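Local coordinates for thioesterase domain-containing protein (Pseudomonas aeruginosa, PDB 3F1T) that probably hydrolyses acyl-CoA thioesters as a hotdog-fold thioesterase, although its physiological substrate has not been established, at residues K33-R38 and D64-I69; F115-A120 and H131-F136. All coordinates share one frame; numbering follows the deposited sequence.

Both contacts belong to one hotdog unit, in which an antiparallel sheet wraps around the helix 56-70. From the N terminus, the chain runs through helix 4-15 and strand 26-31 into strand 34-39; interaction 1 then closes a loop of 25 residues when the helix packs D64-I69 against K33-R38. Strands 83-90 and 100-109 follow before interaction 2, the hairpin of F115-A120 and H131-F136, closes a shorter loop of ten residues. The two are in series, neither nested nor crossed. They meet at the helix, where C67 touches T116, V132 and F136, so the same helix lies against both halves of the sheet.

Interaction 1: K33-R38 and D64-I69; sequences KGLTLR and DTTCGI
The central helix of the hotdog fold rests here on strand 34-39 of the sheet that wraps around it. Segments 34-38 and 64-69 run at 150° to each other, their axes 8.3 Å apart at closest. No hydrogen bond crosses between them, so the fit rests on van der Waals packing, the leucine carbons lying against I69, T65 and two oxygens of T66. L35 and L37 both point toward the helix while T36 and R38 point away, as a strand with one face in the core requires.

L35 holds CG anti to the backbone N (chi1 177°), and its CD2 methyl makes the close contacts with the helix. That methyl lies 3.3 Å from the backbone O of T66 and only 3.5 Å from CG2 of I69, a tight carbon contact in which the two side chains cross obliquely. I69 sends CG2 anti to its backbone N, one turn after T65, whose O accepts the I69 N-H. A10 of helix 4-15 touches both L35 and I69, joining the N-terminal helix to this core.

L37 slides past T66 in the opposite direction, its CB 3.4 Å from T66 OG1. Its chi1 of -94° lies away from a staggered value, and CD2 is carried to 3.6 Å from CG2 of T65, the two side chains crossing at about a right angle. Both threonines turn OG1 beside the backbone N: OG1 of T65 bonds to T61 O, and OG1 of T66 to L62 O. With its hydroxyl bound within the helix, each threonine can sit in an apolar layer, and T65 offers its methyl to L37. Leucine on the strand facing isoleucine and threonine on the helix gives the sheet-on-helix packing characteristic of the hotdog fold.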
# COMPACT_ATOMS: atom_id res chain seq x y z
N LYS B 33 13.47 -11.43 -18.22
CA LYS B 33 13.84 -10.90 -16.91
C LYS B 33 13.11 -9.61 -16.52
O LYS B 33 13.26 -9.12 -15.39
CB LYS B 33 15.35 -10.69 -16.82
N GLY B 34 12.41 -8.99 -17.47
CA GLY B 34 11.64 -7.80 -17.15
C GLY B 34 11.46 -6.82 -18.29
O GLY B 34 11.70 -7.16 -19.46
N LEU B 35 10.97 -5.63 -17.95
CA LEU B 35 10.42 -4.71 -18.93
C LEU B 35 10.77 -3.27 -18.56
O LEU B 35 10.63 -2.87 -17.41
CB LEU B 35 8.89 -4.88 -19.01
CG LEU B 35 8.17 -3.92 -19.95
CD1 LEU B 35 8.23 -4.45 -21.38
CD2 LEU B 35 6.74 -3.66 -19.52
N THR B 36 11.24 -2.50 -19.54
CA THR B 36 11.56 -1.08 -19.35
C THR B 36 10.74 -0.21 -20.31
O THR B 36 10.81 -0.36 -21.53
CB THR B 36 13.06 -0.80 -19.57
OG1 THR B 36 13.84 -1.72 -18.79
CG2 THR B 36 13.42 0.61 -19.16
N LEU B 37 10.01 0.74 -19.75
CA LEU B 37 9.34 1.76 -20.52
C LEU B 37 10.02 3.10 -20.28
O LEU B 37 10.59 3.33 -19.21
CB LEU B 37 7.86 1.87 -20.10
CG LEU B 37 6.84 1.06 -20.89
CD1 LEU B 37 7.17 -0.41 -20.86
CD2 LEU B 37 5.42 1.32 -20.40
N ARG B 38 9.72 4.05 -21.15
CA ARG B 38 10.17 5.41 -20.98
C ARG B 38 9.01 6.41 -21.14
O ARG B 38 8.23 6.32 -22.08
CB ARG B 38 11.30 5.71 -21.96
CG ARG B 38 11.82 7.12 -21.84
CD ARG B 38 12.68 7.50 -23.03
NE ARG B 38 11.89 7.66 -24.24
CZ ARG B 38 12.36 8.23 -25.35
NH1 ARG B 38 13.56 8.79 -25.34
NH2 ARG B 38 11.63 8.26 -26.45
N ASP B 64 2.09 2.11 -13.40
CA ASP B 64 0.95 1.23 -13.63
C ASP B 64 1.08 0.49 -14.94
O ASP B 64 0.85 -0.71 -14.99
CB ASP B 64 -0.37 2.01 -13.59
CG ASP B 64 -1.58 1.11 -13.67
OD1 ASP B 64 -1.49 -0.07 -13.26
OD2 ASP B 64 -2.60 1.53 -14.23
N THR B 65 1.35 1.22 -16.03
CA THR B 65 1.52 0.63 -17.37
C THR B 65 2.70 -0.34 -17.45
O THR B 65 2.59 -1.43 -17.99
CB THR B 65 1.74 1.71 -18.43
OG1 THR B 65 0.63 2.62 -18.43
CG2 THR B 65 1.89 1.09 -19.82
N THR B 66 3.85 0.08 -16.94
CA THR B 66 5.01 -0.79 -16.89
C THR B 66 4.72 -2.13 -16.20
O THR B 66 5.12 -3.18 -16.69
CB THR B 66 6.23 -0.08 -16.25
OG1 THR B 66 6.60 1.04 -17.06
CG2 THR B 66 7.42 -1.00 -16.17
N CYS B 67 4.20 -2.08 -14.97
CA CYS B 67 3.83 -3.31 -14.25
C CYS B 67 2.83 -4.17 -15.00
O CYS B 67 2.99 -5.39 -15.12
CB CYS B 67 3.28 -2.98 -12.86
SG CYS B 67 4.47 -2.21 -11.73
N GLY B 68 1.76 -3.55 -15.49
CA GLY B 68 0.79 -4.28 -16.31
C GLY B 68 1.44 -5.01 -17.46
O GLY B 68 1.20 -6.21 -17.68
N ILE B 69 2.30 -4.31 -18.20
CA ILE B 69 2.82 -4.89 -19.42
C ILE B 69 3.92 -5.92 -19.16
O ILE B 69 4.19 -6.79 -19.99
CB ILE B 69 3.31 -3.80 -20.39
CG1 ILE B 69 2.12 -2.97 -20.88
CG2 ILE B 69 4.03 -4.42 -21.57
CD1 ILE B 69 2.50 -1.92 -21.91

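Interaction 2: F115-A120 and H131-F136; sequences FTRGFA and HVVGAF
Within the hairpin of strands 113-121 and 130-137, four backbone hydrogen bonds join F115-A120 to H131-F136, two in the pair T116-G134 and two in G118-V132. T116 N to G134 O is 2.9 Å and nearly along the C=O axis, whereas V132 N, 3.1 Å from G118 O, lies above the carbonyl plane.

On the face toward the helix, T116 has OG1 anti to its backbone N (chi1 -166°), bonded to OG of S70, which leaves CG2 in the crowded position, 3.6 Å from CE2 of F136. That ring leans over G134, where a side chain would be crowded, so glycine suits the place.

On the other face, R117 is extended from CG to NE, its CG 3.8 Å from CG2 of V133. Its guanidinium and the H131 ring lie side by side, planes 4° apart. Beyond V133, the CB of A135 sits 3.8 Å from CD2 of F115, small enough to admit that ring.

NH2 of R117 lies close to NH2 of R117 of the third subunit, which brings like charges near each other at this interface; with R117 beside it, H131 would probably tend to remain neutral.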
# COMPACT_ATOMS: atom_id res chain seq x y z
N PHE B 115 2.06 -11.02 -9.68
CA PHE B 115 2.59 -10.01 -8.78
C PHE B 115 3.91 -9.48 -9.34
O PHE B 115 4.78 -10.25 -9.76
CB PHE B 115 2.86 -10.62 -7.40
CG PHE B 115 1.62 -11.10 -6.68
CD1 PHE B 115 1.09 -12.35 -6.94
CD2 PHE B 115 0.98 -10.28 -5.76
CE1 PHE B 115 -0.04 -12.80 -6.27
CE2 PHE B 115 -0.15 -10.72 -5.08
CZ PHE B 115 -0.65 -11.99 -5.34
N THR B 116 4.08 -8.17 -9.29
CA THR B 116 5.18 -7.57 -10.00
C THR B 116 5.73 -6.38 -9.22
O THR B 116 5.01 -5.75 -8.45
CB THR B 116 4.77 -7.17 -11.43
OG1 THR B 116 5.96 -6.88 -12.19
CG2 THR B 116 3.87 -5.98 -11.43
N ARG B 117 7.04 -6.21 -9.28
CA ARG B 117 7.69 -5.13 -8.58
C ARG B 117 8.56 -4.38 -9.58
O ARG B 117 9.22 -4.99 -10.42
CB ARG B 117 8.55 -5.72 -7.46
CG ARG B 117 9.15 -4.69 -6.54
CD ARG B 117 9.73 -5.33 -5.27
NE ARG B 117 10.23 -4.30 -4.37
CZ ARG B 117 11.51 -3.93 -4.29
NH1 ARG B 117 12.46 -4.67 -4.87
NH2 ARG B 117 11.86 -2.89 -3.52
N GLY B 118 8.69 -3.07 -9.38
CA GLY B 118 9.52 -2.24 -10.25
C GLY B 118 9.81 -0.88 -9.63
O GLY B 118 9.62 -0.67 -8.43
N PHE B 119 10.31 0.04 -10.45
CA PHE B 119 10.71 1.34 -9.92
C PHE B 119 10.82 2.35 -11.06
O PHE B 119 10.87 1.95 -12.22
CB PHE B 119 12.02 1.24 -9.12
CG PHE B 119 13.15 0.59 -9.88
CD1 PHE B 119 14.05 1.38 -10.60
CD2 PHE B 119 13.29 -0.78 -9.92
CE1 PHE B 119 15.03 0.80 -11.38
CE2 PHE B 119 14.30 -1.37 -10.65
CZ PHE B 119 15.20 -0.56 -11.38
N ALA B 120 10.59 3.62 -10.74
CA ALA B 120 10.94 4.70 -11.64
C ALA B 120 12.33 5.26 -11.35
O ALA B 120 12.74 5.39 -10.20
CB ALA B 120 9.91 5.81 -11.57
N HIS B 131 9.36 3.48 -5.75
CA HIS B 131 9.19 2.04 -5.76
C HIS B 131 7.72 1.70 -5.97
O HIS B 131 6.84 2.38 -5.44
CB HIS B 131 9.68 1.44 -4.45
CG HIS B 131 11.17 1.36 -4.35
ND1 HIS B 131 11.92 2.32 -3.69
CD2 HIS B 131 12.06 0.59 -5.01
CE1 HIS B 131 13.20 2.08 -3.87
NE2 HIS B 131 13.32 1.04 -4.67
N VAL B 132 7.46 0.58 -6.64
CA VAL B 132 6.11 0.21 -7.06
C VAL B 132 5.94 -1.29 -6.93
O VAL B 132 6.86 -2.05 -7.27
CB VAL B 132 5.85 0.58 -8.54
CG1 VAL B 132 4.41 0.32 -8.90
CG2 VAL B 132 6.19 2.01 -8.77
N VAL B 133 4.78 -1.72 -6.44
CA VAL B 133 4.41 -3.14 -6.42
C VAL B 133 2.95 -3.20 -6.85
O VAL B 133 2.16 -2.33 -6.49
CB VAL B 133 4.55 -3.73 -5.00
CG1 VAL B 133 3.99 -5.12 -4.96
CG2 VAL B 133 6.01 -3.74 -4.56
N GLY B 134 2.64 -4.12 -7.76
CA GLY B 134 1.26 -4.30 -8.17
C GLY B 134 0.90 -5.76 -8.37
O GLY B 134 1.77 -6.61 -8.49
N ALA B 135 -0.40 -6.03 -8.42
CA ALA B 135 -0.90 -7.38 -8.66
C ALA B 135 -1.92 -7.29 -9.77
O ALA B 135 -2.66 -6.31 -9.86
CB ALA B 135 -1.55 -7.93 -7.40
N PHE B 136 -1.96 -8.31 -10.61
CA PHE B 136 -2.69 -8.24 -11.85
C PHE B 136 -3.49 -9.51 -12.04
O PHE B 136 -3.02 -10.61 -11.74
CB PHE B 136 -1.72 -8.02 -13.02
CG PHE B 136 -1.11 -6.65 -13.03
CD1 PHE B 136 -1.77 -5.60 -13.67
CD2 PHE B 136 0.03 -6.37 -12.30
CE1 PHE B 136 -1.30 -4.30 -13.55
CE2 PHE B 136 0.50 -5.08 -12.17
CZ PHE B 136 -0.15 -4.05 -12.81